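Local coordinates for DNA translocase coupling protein (Clostridium perfringens, PDB 6O1Y) that binds ATP and, as a membrane-associated member of the FtsK/SpoIIIE family of P-loop NTPases, probably couples nucleotide hydrolysis to DNA translocation, at residues P95-W100 and A340-D345; K190-L195 and I229-D234; D43-E48 and V83-M88; K27-K32 and S49-E54. All blocks are in the same frame, centred on the assembly; numbering follows the deposited sequence.

Contact 1: P95-W100 and A340-D345. With ATP (adenosine-5'-triphosphate), chain C.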
# COMPACT_ATOMS: atom_id res chain seq x y z
N PRO A 95 4.13 8.46 13.42
CA PRO A 95 3.96 7.44 14.48
C PRO A 95 4.58 6.08 14.16
O PRO A 95 4.54 5.66 13.02
CB PRO A 95 2.44 7.32 14.61
CG PRO A 95 1.93 8.62 14.19
CD PRO A 95 2.84 9.11 13.11
N LYS A 96 5.20 5.43 15.14
CA LYS A 96 5.81 4.11 14.96
C LYS A 96 4.73 3.01 15.14
O LYS A 96 4.95 1.85 14.80
CB LYS A 96 6.97 3.92 15.97
CG LYS A 96 8.26 4.64 15.58
CD LYS A 96 9.29 4.69 16.74
CE LYS A 96 9.09 5.87 17.69
NZ LYS A 96 10.13 5.90 18.76
N TYR A 97 3.58 3.41 15.67
CA TYR A 97 2.41 2.59 15.91
C TYR A 97 1.18 3.52 15.99
O TYR A 97 1.22 4.56 16.66
CB TYR A 97 2.59 1.75 17.19
CG TYR A 97 1.36 1.00 17.66
CD1 TYR A 97 0.93 -0.14 17.01
CD2 TYR A 97 0.65 1.42 18.79
CE1 TYR A 97 -0.21 -0.84 17.43
CE2 TYR A 97 -0.48 0.73 19.22
CZ TYR A 97 -0.90 -0.41 18.55
OH TYR A 97 -2.00 -1.13 18.96
N LEU A 98 0.09 3.13 15.30
CA LEU A 98 -1.14 3.92 15.27
C LEU A 98 -2.34 2.97 15.14
O LEU A 98 -2.49 2.36 14.10
CB LEU A 98 -1.03 4.89 14.07
CG LEU A 98 -2.14 5.89 13.80
CD1 LEU A 98 -2.34 6.82 14.96
CD2 LEU A 98 -1.80 6.71 12.60
N PRO A 99 -3.18 2.78 16.18
CA PRO A 99 -4.33 1.87 16.01
C PRO A 99 -5.47 2.50 15.23
O PRO A 99 -5.51 3.72 15.03
CB PRO A 99 -4.76 1.58 17.45
CG PRO A 99 -4.47 2.85 18.15
CD PRO A 99 -3.19 3.39 17.52
N TRP A 100 -6.43 1.67 14.82
CA TRP A 100 -7.61 2.11 14.11
C TRP A 100 -8.61 2.76 15.11
O TRP A 100 -8.66 2.38 16.27
CB TRP A 100 -8.27 0.92 13.39
CG TRP A 100 -9.62 1.25 12.84
CD1 TRP A 100 -10.82 0.83 13.33
CD2 TRP A 100 -9.91 2.28 11.88
NE1 TRP A 100 -11.85 1.49 12.69
CE2 TRP A 100 -11.32 2.38 11.79
CE3 TRP A 100 -9.12 3.14 11.09
CZ2 TRP A 100 -11.95 3.24 10.89
CZ3 TRP A 100 -9.74 4.01 10.21
CH2 TRP A 100 -11.14 4.07 10.13
N ALA A 340 0.49 2.79 8.40
CA ALA A 340 -0.84 2.18 8.30
C ALA A 340 -1.46 1.97 9.69
O ALA A 340 -0.78 1.52 10.62
CB ALA A 340 -0.75 0.86 7.55
N PHE A 341 -2.75 2.33 9.84
CA PHE A 341 -3.51 2.15 11.07
C PHE A 341 -3.50 0.65 11.37
O PHE A 341 -3.48 -0.16 10.44
CB PHE A 341 -4.99 2.57 10.88
CG PHE A 341 -5.31 4.01 10.56
CD1 PHE A 341 -4.78 5.04 11.32
CD2 PHE A 341 -6.22 4.32 9.57
CE1 PHE A 341 -5.11 6.37 11.04
CE2 PHE A 341 -6.58 5.65 9.32
CZ PHE A 341 -6.02 6.67 10.05
N TYR A 342 -3.49 0.28 12.66
CA TYR A 342 -3.55 -1.13 13.00
C TYR A 342 -4.99 -1.46 13.23
O TYR A 342 -5.62 -0.94 14.15
CB TYR A 342 -2.63 -1.53 14.17
CG TYR A 342 -2.74 -3.00 14.52
CD1 TYR A 342 -2.72 -3.98 13.53
CD2 TYR A 342 -2.86 -3.41 15.84
CE1 TYR A 342 -2.88 -5.33 13.85
CE2 TYR A 342 -2.99 -4.76 16.17
CZ TYR A 342 -3.01 -5.72 15.17
OH TYR A 342 -3.15 -7.05 15.49
N PHE A 343 -5.53 -2.29 12.35
CA PHE A 343 -6.91 -2.72 12.38
C PHE A 343 -6.97 -4.12 12.97
O PHE A 343 -6.66 -5.10 12.31
CB PHE A 343 -7.54 -2.67 10.97
CG PHE A 343 -9.01 -3.00 10.99
CD1 PHE A 343 -9.45 -4.30 10.75
CD2 PHE A 343 -9.95 -2.03 11.30
CE1 PHE A 343 -10.81 -4.61 10.82
CE2 PHE A 343 -11.30 -2.34 11.34
CZ PHE A 343 -11.72 -3.63 11.11
N ASP A 344 -7.35 -4.20 14.23
CA ASP A 344 -7.46 -5.45 14.96
C ASP A 344 -8.86 -6.04 14.76
O ASP A 344 -9.84 -5.47 15.23
CB ASP A 344 -7.17 -5.18 16.44
CG ASP A 344 -6.48 -6.31 17.16
OD1 ASP A 344 -6.81 -7.49 16.87
OD2 ASP A 344 -5.61 -6.03 18.01
N ASP A 345 -8.95 -7.16 14.03
CA ASP A 345 -10.18 -7.90 13.72
C ASP A 345 -11.00 -8.19 14.98
O ASP A 345 -12.20 -7.90 15.02
CB ASP A 345 -9.82 -9.24 13.03
CG ASP A 345 -10.30 -9.40 11.60
OD1 ASP A 345 -10.54 -8.37 10.94
OD2 ASP A 345 -10.40 -10.56 11.14
PG ATP C . -2.06 -11.81 5.13
O1G ATP C . -2.93 -12.17 6.30
O2G ATP C . -2.89 -11.44 3.87
O3G ATP C . -1.10 -12.96 4.74
PB ATP C . 0.17 -10.23 6.30
O1B ATP C . 1.13 -9.46 5.47
O2B ATP C . 0.79 -11.57 6.69
O3B ATP C . -1.15 -10.53 5.45
PA ATP C . -1.30 -9.37 8.71
O1A ATP C . -2.11 -10.62 8.65
O2A ATP C . -2.15 -8.18 8.29
O3A ATP C . -0.11 -9.43 7.65
O5' ATP C . -0.82 -9.12 10.24
C5' ATP C . 0.57 -9.05 10.62
C4' ATP C . 0.72 -8.64 12.07
O4' ATP C . 1.75 -7.62 12.18
C3' ATP C . -0.49 -8.06 12.78
O3' ATP C . -1.37 -9.06 13.28
C2' ATP C . 0.17 -7.22 13.88
O2' ATP C . 0.62 -7.99 14.99
C1' ATP C . 1.34 -6.62 13.10
N9 ATP C . 0.98 -5.41 12.36
C8 ATP C . 0.32 -5.30 11.17
N7 ATP C . 0.00 -4.07 10.84
C5 ATP C . 0.50 -3.31 11.89
C6 ATP C . 0.44 -1.93 12.18
N6 ATP C . -0.16 -1.04 11.39
N1 ATP C . 1.00 -1.50 13.33
C2 ATP C . 1.59 -2.40 14.14
N3 ATP C . 1.70 -3.72 13.97
C4 ATP C . 1.13 -4.12 12.82
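Leu98 and Trp100 join the backbone of Tyr342 by two hydrogen bonds, one to each side of Pro99. Tyr342 N donates to Leu98 O (2.7 Å), lying in the carbonyl plane, and Trp100 N donates to Tyr342 O (2.8 Å) from above that carbonyl's plane. Proline suits the middle of this single bridge, because only its neighbours need supply polar backbone atoms.

Aromatic packing carries the buried side. Trp100 turns the edge of its six-membered ring toward the face of Phe341 in an offset edge-to-face pair, planes at 64°, with CE3 of Trp100 3.5 Å from CD2 of Phe341. Phe343 places CD2 over one face of the same indole, 3.6 Å from Trp100 CD1. Both rings can reach it because Phe341 and Phe343 are alternate residues flanking Tyr342. The indole's polar NE1 is bonded to Asp102. Leu98 lies alongside Phe341 and sets its CD2 3.6 Å from CD1 of that ring.

Two tyrosines and one backbone carbonyl meet the nucleotide. Tyr342 lies over a face of the adenine with CB and CD1, the latter 3.7 Å from ATP C5, and reaches the ribose with CE1, while Tyr97 brings its ring edge to ATP C2. The amino group N6 makes a weak hydrogen bond to Ala340 O (2.7 Å). This combination marks the adenine end of the ATP site, opposite the triphosphate end at the P-loop.

Contact 2: K190-L195 and I229-D234. With ATP (adenosine-5'-triphosphate), chain C.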
# COMPACT_ATOMS: atom_id res chain seq x y z
N LYS A 190 -18.04 -17.52 -11.13
CA LYS A 190 -19.40 -17.00 -11.04
C LYS A 190 -19.36 -15.55 -10.57
O LYS A 190 -19.99 -14.70 -11.21
CB LYS A 190 -20.34 -17.86 -10.14
CG LYS A 190 -20.28 -19.40 -10.31
CD LYS A 190 -20.41 -19.94 -11.76
CE LYS A 190 -20.03 -21.41 -11.88
NZ LYS A 190 -18.54 -21.64 -11.91
N LEU A 191 -18.57 -15.24 -9.51
CA LEU A 191 -18.44 -13.89 -8.97
C LEU A 191 -17.91 -12.90 -9.97
O LEU A 191 -18.52 -11.86 -10.16
CB LEU A 191 -17.61 -13.81 -7.67
CG LEU A 191 -17.19 -12.38 -7.23
CD1 LEU A 191 -18.35 -11.59 -6.70
CD2 LEU A 191 -16.10 -12.42 -6.20
N PHE A 192 -16.76 -13.18 -10.58
CA PHE A 192 -16.17 -12.23 -11.51
C PHE A 192 -17.00 -12.04 -12.79
O PHE A 192 -16.97 -10.93 -13.33
CB PHE A 192 -14.71 -12.55 -11.81
CG PHE A 192 -13.83 -11.96 -10.74
CD1 PHE A 192 -13.51 -10.61 -10.74
CD2 PHE A 192 -13.36 -12.74 -9.69
CE1 PHE A 192 -12.73 -10.05 -9.73
CE2 PHE A 192 -12.57 -12.19 -8.68
CZ PHE A 192 -12.26 -10.85 -8.71
N LYS A 193 -17.77 -13.07 -13.24
CA LYS A 193 -18.66 -12.96 -14.41
C LYS A 193 -19.77 -11.98 -14.06
O LYS A 193 -20.12 -11.13 -14.90
CB LYS A 193 -19.28 -14.32 -14.82
CG LYS A 193 -20.40 -14.25 -15.89
CD LYS A 193 -19.86 -13.84 -17.29
CE LYS A 193 -20.91 -13.52 -18.34
NZ LYS A 193 -20.35 -12.63 -19.39
N TYR A 194 -20.34 -12.12 -12.84
CA TYR A 194 -21.40 -11.29 -12.31
C TYR A 194 -20.93 -9.85 -12.21
O TYR A 194 -21.64 -8.95 -12.65
CB TYR A 194 -21.87 -11.82 -10.94
CG TYR A 194 -22.55 -10.77 -10.09
CD1 TYR A 194 -23.84 -10.34 -10.38
CD2 TYR A 194 -21.89 -10.17 -9.02
CE1 TYR A 194 -24.47 -9.35 -9.61
CE2 TYR A 194 -22.50 -9.17 -8.25
CZ TYR A 194 -23.80 -8.78 -8.55
OH TYR A 194 -24.43 -7.80 -7.80
N LEU A 195 -19.73 -9.63 -11.65
CA LEU A 195 -19.13 -8.30 -11.48
C LEU A 195 -18.94 -7.56 -12.81
O LEU A 195 -19.12 -6.35 -12.85
CB LEU A 195 -17.80 -8.38 -10.70
CG LEU A 195 -17.82 -8.93 -9.26
CD1 LEU A 195 -16.40 -9.14 -8.75
CD2 LEU A 195 -18.62 -8.05 -8.29
N ILE A 229 -19.71 -1.51 -4.66
CA ILE A 229 -19.29 -2.90 -4.49
C ILE A 229 -17.80 -2.95 -4.19
O ILE A 229 -16.99 -2.48 -4.98
CB ILE A 229 -19.72 -3.89 -5.61
CG1 ILE A 229 -21.26 -3.95 -5.72
CG2 ILE A 229 -19.12 -5.27 -5.34
CD1 ILE A 229 -21.86 -5.27 -6.18
N ILE A 230 -17.46 -3.47 -3.01
CA ILE A 230 -16.09 -3.64 -2.58
C ILE A 230 -15.72 -5.12 -2.68
O ILE A 230 -16.31 -5.96 -1.99
CB ILE A 230 -15.77 -3.00 -1.19
CG1 ILE A 230 -14.31 -3.26 -0.74
CG2 ILE A 230 -16.77 -3.40 -0.09
CD1 ILE A 230 -13.24 -2.68 -1.57
N VAL A 231 -14.78 -5.43 -3.59
CA VAL A 231 -14.34 -6.81 -3.75
C VAL A 231 -12.83 -6.87 -3.43
O VAL A 231 -12.00 -6.29 -4.14
CB VAL A 231 -14.78 -7.49 -5.08
CG1 VAL A 231 -14.41 -6.67 -6.32
CG2 VAL A 231 -14.27 -8.92 -5.18
N VAL A 232 -12.51 -7.51 -2.29
CA VAL A 232 -11.17 -7.67 -1.75
C VAL A 232 -10.59 -9.04 -2.03
O VAL A 232 -11.18 -10.06 -1.67
CB VAL A 232 -11.08 -7.30 -0.26
CG1 VAL A 232 -11.05 -5.79 -0.07
CG2 VAL A 232 -12.23 -7.91 0.53
N ILE A 233 -9.41 -9.06 -2.65
CA ILE A 233 -8.67 -10.26 -3.03
C ILE A 233 -7.43 -10.39 -2.15
O ILE A 233 -6.53 -9.55 -2.27
CB ILE A 233 -8.31 -10.21 -4.55
CG1 ILE A 233 -9.56 -10.07 -5.42
CG2 ILE A 233 -7.44 -11.41 -4.99
CD1 ILE A 233 -9.45 -8.94 -6.31
N ASP A 234 -7.39 -11.42 -1.28
CA ASP A 234 -6.29 -11.67 -0.33
C ASP A 234 -4.95 -11.93 -1.00
O ASP A 234 -3.91 -11.47 -0.51
CB ASP A 234 -6.63 -12.82 0.63
CG ASP A 234 -5.60 -12.97 1.74
OD1 ASP A 234 -5.65 -12.16 2.71
OD2 ASP A 234 -4.72 -13.84 1.61
PG ATP C . -2.06 -11.81 5.13
O1G ATP C . -2.93 -12.17 6.30
O2G ATP C . -2.89 -11.44 3.87
O3G ATP C . -1.10 -12.96 4.74
PB ATP C . 0.17 -10.23 6.30
O1B ATP C . 1.13 -9.46 5.47
O2B ATP C . 0.79 -11.57 6.69
O3B ATP C . -1.15 -10.53 5.45
PA ATP C . -1.30 -9.37 8.71
O1A ATP C . -2.11 -10.62 8.65
O2A ATP C . -2.15 -8.18 8.29
O3A ATP C . -0.11 -9.43 7.65
O5' ATP C . -0.82 -9.12 10.24
C5' ATP C . 0.57 -9.05 10.62
C4' ATP C . 0.72 -8.64 12.07
O4' ATP C . 1.75 -7.62 12.18
C3' ATP C . -0.49 -8.06 12.78
O3' ATP C . -1.37 -9.06 13.28
C2' ATP C . 0.17 -7.22 13.88
O2' ATP C . 0.62 -7.99 14.99
C1' ATP C . 1.34 -6.62 13.10
N9 ATP C . 0.98 -5.41 12.36
C8 ATP C . 0.32 -5.30 11.17
N7 ATP C . 0.00 -4.07 10.84
C5 ATP C . 0.50 -3.31 11.89
C6 ATP C . 0.44 -1.93 12.18
N6 ATP C . -0.16 -1.04 11.39
N1 ATP C . 1.00 -1.50 13.33
C2 ATP C . 1.59 -2.40 14.14
N3 ATP C . 1.70 -3.72 13.97
C4 ATP C . 1.13 -4.12 12.82
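A chi1 of -61° turns CG of Leu195 to the strand, and the fork at CG, set by chi2, gives each methyl a different strand residue: CD1 meets Val231 CG1 tip to tip at 4.0 Å, and CD2 lies 4.1 Å from Ile229 CG2. One turn earlier, Leu191 swings CG away from its own N (chi1 167°) and slides past Val231 in the opposite direction, CD2 to CG2 4.1 Å. The branched Val231 thus offers a methyl to each leucine. Phe192 reaches Ile233 with CZ, 4.2 Å from CD1, which sits at the ring's edge. At the other end, Tyr194 OH comes within 4.0 Å of Ile229 CD1.

Ile229, Val231 and Ile233 are alternate residues, so all three point at helix 185-209; the axes of 190-195 and 229-233 approach to 11.8 Å, their N-to-C directions 144° apart. Helix 247-266 packs beside it on Phe192 and Leu195.

Asp234 follows the strand, its OD1 3.1 Å from ATP O2G and its OD2 salt-bridged to Lys166, consistent with a Walker B aspartate. With no hydrogen bond across the contact, apolar burial seats the helix on this face, while backbone bonds to 159-163 and 272-278 hold the strand in its sheet.

Contact 3: D43-E48 and V83-M88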
# COMPACT_ATOMS: atom_id res chain seq x y z
N ASP A 43 16.41 10.76 3.47
CA ASP A 43 17.58 11.46 2.94
C ASP A 43 18.71 10.44 2.80
O ASP A 43 18.72 9.43 3.51
CB ASP A 43 17.99 12.64 3.85
CG ASP A 43 16.83 13.43 4.43
OD1 ASP A 43 15.93 13.83 3.66
OD2 ASP A 43 16.81 13.62 5.66
N GLU A 44 19.64 10.68 1.85
CA GLU A 44 20.77 9.81 1.52
C GLU A 44 22.07 10.62 1.67
O GLU A 44 22.44 11.39 0.77
CB GLU A 44 20.59 9.23 0.11
CG GLU A 44 21.57 8.13 -0.26
CD GLU A 44 22.23 8.34 -1.61
OE1 GLU A 44 21.80 7.71 -2.60
OE2 GLU A 44 23.18 9.16 -1.67
N ILE A 45 22.72 10.48 2.84
CA ILE A 45 23.94 11.20 3.23
C ILE A 45 25.19 10.41 2.86
O ILE A 45 25.44 9.35 3.43
CB ILE A 45 23.95 11.66 4.71
CG1 ILE A 45 22.52 12.02 5.22
CG2 ILE A 45 24.89 12.85 4.85
CD1 ILE A 45 22.37 12.18 6.69
N THR A 46 25.96 10.94 1.91
CA THR A 46 27.19 10.31 1.43
C THR A 46 28.39 11.05 2.00
O THR A 46 28.45 12.28 1.95
CB THR A 46 27.25 10.32 -0.10
OG1 THR A 46 25.95 10.15 -0.68
CG2 THR A 46 28.21 9.29 -0.65
N PHE A 47 29.36 10.28 2.52
CA PHE A 47 30.61 10.80 3.05
C PHE A 47 31.74 9.92 2.54
O PHE A 47 31.54 8.71 2.43
CB PHE A 47 30.65 10.71 4.59
CG PHE A 47 29.63 11.48 5.38
CD1 PHE A 47 29.83 12.82 5.68
CD2 PHE A 47 28.52 10.84 5.93
CE1 PHE A 47 28.90 13.53 6.46
CE2 PHE A 47 27.59 11.54 6.71
CZ PHE A 47 27.79 12.88 6.98
N GLU A 48 32.94 10.51 2.28
CA GLU A 48 34.15 9.73 1.97
C GLU A 48 35.23 10.06 3.03
O GLU A 48 35.71 11.20 3.13
CB GLU A 48 34.64 9.76 0.51
CG GLU A 48 35.03 11.10 -0.08
CD GLU A 48 36.44 11.15 -0.66
OE1 GLU A 48 37.39 11.35 0.13
OE2 GLU A 48 36.59 11.00 -1.89
N VAL A 83 31.00 5.91 2.30
CA VAL A 83 29.87 5.35 3.06
C VAL A 83 28.56 6.08 2.69
O VAL A 83 28.60 7.27 2.38
CB VAL A 83 30.08 5.33 4.61
CG1 VAL A 83 31.17 4.34 5.03
CG2 VAL A 83 30.36 6.72 5.18
N ILE A 84 27.42 5.37 2.72
CA ILE A 84 26.12 5.95 2.42
C ILE A 84 25.20 5.73 3.61
O ILE A 84 25.04 4.60 4.06
CB ILE A 84 25.54 5.46 1.04
CG1 ILE A 84 26.17 6.24 -0.12
CG2 ILE A 84 24.01 5.57 0.94
CD1 ILE A 84 27.42 5.63 -0.70
N ILE A 85 24.64 6.83 4.13
CA ILE A 85 23.71 6.82 5.25
C ILE A 85 22.34 7.06 4.68
O ILE A 85 22.19 7.94 3.83
CB ILE A 85 24.07 7.87 6.36
CG1 ILE A 85 25.44 7.59 7.00
CG2 ILE A 85 22.98 7.98 7.43
CD1 ILE A 85 25.95 8.64 7.97
N LYS A 86 21.37 6.28 5.11
CA LYS A 86 19.95 6.42 4.78
C LYS A 86 19.32 6.83 6.11
O LYS A 86 19.46 6.14 7.12
CB LYS A 86 19.37 5.10 4.25
CG LYS A 86 20.00 4.58 2.95
CD LYS A 86 19.82 5.51 1.73
CE LYS A 86 18.39 5.68 1.28
NZ LYS A 86 18.30 6.62 0.14
N SER A 87 18.71 8.02 6.14
CA SER A 87 18.16 8.55 7.38
C SER A 87 16.94 9.42 7.16
O SER A 87 16.61 9.75 6.04
CB SER A 87 19.22 9.36 8.12
OG SER A 87 19.56 10.54 7.41
N MET A 88 16.29 9.80 8.26
CA MET A 88 15.14 10.69 8.24
C MET A 88 15.37 11.70 9.36
O MET A 88 15.63 11.30 10.50
CB MET A 88 13.85 9.92 8.52
CG MET A 88 13.43 8.98 7.42
SD MET A 88 12.07 7.93 7.97
CE MET A 88 10.85 9.13 8.23
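Ile45 and Ile85 form the middle hydrogen-bonded pair of an antiparallel ladder, flanked by the pairs Asp43-Ser87 and Phe47-Val83. Each pair contributes two backbone bonds, six in all; Ile85 N to Ile45 O measures 2.7 Å and Val83 N to Phe47 O 2.9 Å. Between them lie the non-hydrogen-bonded pairs Glu44-Lys86 and Thr46-Ile84, where CA-H...O contacts such as Glu44 CA to Ile85 O (3.3 Å) supplement the ladder.

These are the two inner strands of a four-stranded antiparallel sheet, in the order 30-35, 43-48, 82-89, 69-76, and helices cover one of its faces. Ile45, Phe47, Val83 and Ile85 form the apolar part of that face, with Asp43 and Ser87 at one end of it. The Phe47 ring receives Ile85 CD1 at its edge, 3.6 Å from CE2, while Phe47 CB lies 4.0 Å from Val83 CG2. Large hydrophobic residues fit here because Phe16 of helix 7-19 and Trp56 of helix 53-58 both pack on Phe47.

The face of Glu44, Thr46, Ile84 and Lys86 is mixed. Bends at chi2 and chi3 (-62° and -65°) curl the lysine back, bringing NZ 3.5 Å from CB of Glu44. Lys86 NZ stays 4.6 Å from Glu44 OE1, too far for a salt bridge, and has a long, weak partner in Asp319. Thr46 and Ile84 lie side by side through CG2 and CG1, while the threonine hydroxyl is bonded to Ser33 on the adjoining strand.

Contact 4: K27-K32 and S49-E54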
# COMPACT_ATOMS: atom_id res chain seq x y z
N LYS A 27 41.69 13.10 9.37
CA LYS A 27 40.76 13.99 8.67
C LYS A 27 39.29 13.53 8.78
O LYS A 27 38.99 12.35 8.55
CB LYS A 27 41.18 14.13 7.19
CG LYS A 27 42.43 15.00 6.99
CD LYS A 27 42.99 14.93 5.58
CE LYS A 27 42.51 16.07 4.72
NZ LYS A 27 43.01 15.97 3.32
N THR A 28 38.38 14.46 9.16
CA THR A 28 36.93 14.25 9.36
C THR A 28 36.20 13.82 8.07
O THR A 28 36.60 14.26 6.99
CB THR A 28 36.25 15.49 9.98
OG1 THR A 28 36.65 16.67 9.27
CG2 THR A 28 36.54 15.65 11.46
N PRO A 29 35.11 13.01 8.14
CA PRO A 29 34.41 12.63 6.90
C PRO A 29 33.98 13.85 6.11
O PRO A 29 33.51 14.84 6.68
CB PRO A 29 33.22 11.82 7.40
CG PRO A 29 33.62 11.34 8.72
CD PRO A 29 34.46 12.41 9.32
N ILE A 30 34.21 13.80 4.80
CA ILE A 30 33.85 14.89 3.90
C ILE A 30 32.52 14.56 3.22
O ILE A 30 32.37 13.48 2.65
CB ILE A 30 35.00 15.32 2.94
CG1 ILE A 30 35.21 14.34 1.78
CG2 ILE A 30 36.31 15.57 3.71
CD1 ILE A 30 34.54 14.78 0.47
N LEU A 31 31.55 15.48 3.34
CA LEU A 31 30.21 15.33 2.78
C LEU A 31 30.24 15.45 1.27
O LEU A 31 30.55 16.52 0.73
CB LEU A 31 29.25 16.36 3.43
CG LEU A 31 27.80 16.44 2.94
CD1 LEU A 31 27.06 15.12 3.12
CD2 LEU A 31 27.08 17.53 3.66
N LYS A 32 29.97 14.34 0.59
CA LYS A 32 30.00 14.27 -0.86
C LYS A 32 28.66 14.68 -1.46
O LYS A 32 28.65 15.40 -2.48
CB LYS A 32 30.45 12.88 -1.34
CG LYS A 32 31.96 12.78 -1.50
CD LYS A 32 32.38 11.94 -2.72
CE LYS A 32 32.01 12.54 -4.07
NZ LYS A 32 32.28 11.60 -5.19
N SER A 49 35.51 9.08 3.87
CA SER A 49 36.43 9.21 4.98
C SER A 49 37.51 8.11 4.97
O SER A 49 37.58 7.33 4.02
CB SER A 49 35.63 9.15 6.28
OG SER A 49 36.43 9.52 7.39
N MET A 50 38.38 8.07 5.99
CA MET A 50 39.36 7.00 6.10
C MET A 50 38.94 6.04 7.24
O MET A 50 39.68 5.12 7.61
CB MET A 50 40.78 7.55 6.28
CG MET A 50 41.46 7.82 4.97
SD MET A 50 43.15 7.19 4.97
CE MET A 50 43.80 8.07 3.54
N ILE A 51 37.70 6.26 7.75
CA ILE A 51 37.05 5.53 8.83
C ILE A 51 36.32 4.29 8.27
O ILE A 51 35.48 4.43 7.37
CB ILE A 51 36.09 6.47 9.62
CG1 ILE A 51 36.87 7.65 10.24
CG2 ILE A 51 35.33 5.71 10.70
CD1 ILE A 51 36.05 8.89 10.54
N PRO A 52 36.62 3.08 8.81
CA PRO A 52 35.96 1.85 8.33
C PRO A 52 34.52 1.73 8.80
O PRO A 52 34.20 2.17 9.90
CB PRO A 52 36.81 0.73 8.90
CG PRO A 52 37.44 1.30 10.10
CD PRO A 52 37.61 2.77 9.86
N ILE A 53 33.66 1.08 7.97
CA ILE A 53 32.21 0.89 8.17
C ILE A 53 31.86 0.40 9.60
O ILE A 53 30.81 0.77 10.13
CB ILE A 53 31.58 0.00 7.03
CG1 ILE A 53 30.05 0.06 7.01
CG2 ILE A 53 32.08 -1.44 7.04
CD1 ILE A 53 29.47 1.14 6.19
N GLU A 54 32.77 -0.37 10.21
CA GLU A 54 32.62 -0.90 11.56
C GLU A 54 32.58 0.24 12.59
O GLU A 54 31.70 0.23 13.46
CB GLU A 54 33.75 -1.88 11.89
CG GLU A 54 33.87 -3.08 10.96
CD GLU A 54 34.74 -2.88 9.74
OE1 GLU A 54 35.87 -2.36 9.89
OE2 GLU A 54 34.31 -3.25 8.63
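Pro29 presents one face of its ring to two side chains from the other segment, Ser49 over the ring and Ile51 beside it on the CG-CD side. The corner atom CG is shared between them, 3.6 Å from Ser49 OG and 3.9 Å from Ile51 CD1. Pro29 and Ser49 also have the closest backbones of the contact, with their CA atoms 4.4 Å apart.

Ser49 directs its CB at the proline and meets the ring with both side-chain atoms. Its CB is 3.8 Å from Pro29 CB. The hydroxyl stands opposite the backbone N of Ser49 (chi1 -169°), a torsion that places OG almost squarely over the ring face. A small residue is apt, since a CH2-OH fits over the ring where the backbones come this close.

Ile51 also directs its CB toward the proline, whereas the intervening Met50 turns aside. The two side chains cross obliquely as the terminal methyl CD1 of Ile51 comes up to Pro29 CG and CD. The CG1-CD1 arm gives the extra length needed by a residue set farther back than Ser49. No hydrogen bond joins the segments: this is van der Waals contact between an inflexible ring and two side chains.

Aromatic residues pack around it: Phe16 and Phe47 on Pro29, Phe21 on Ile51. Pro29 directly precedes strand 30-35 and Ser49 directly follows strand 43-48, while Pro52 occupies the N-cap position of helix 53-58. The arrangement is that of the open end of an antiparallel beta-hairpin, packed shut where the chain enters one strand and leaves the other for a helix.

Contacts 1 and 2 both reach ATP, one at the adenine and the other, through Asp234, at the terminal phosphate; their centres are about 27 Å apart. Contact 2 is nested in the chain loop that contact 1 closes, and the P-loop also falls in the chain between 95-100 and 340-345. Contacts 3 and 4 belong to the separate four-stranded sheet nearer the N-terminus, with centres about 11 Å apart. They share its hairpin: Thr46 O and Lys32 N, 2.9 Å apart, are probably hydrogen-bonded. Contact 3 lies about 30 Å from contact 1, centre to centre, and contact 4 about 56 Å from contact 2, well away from the nucleotide.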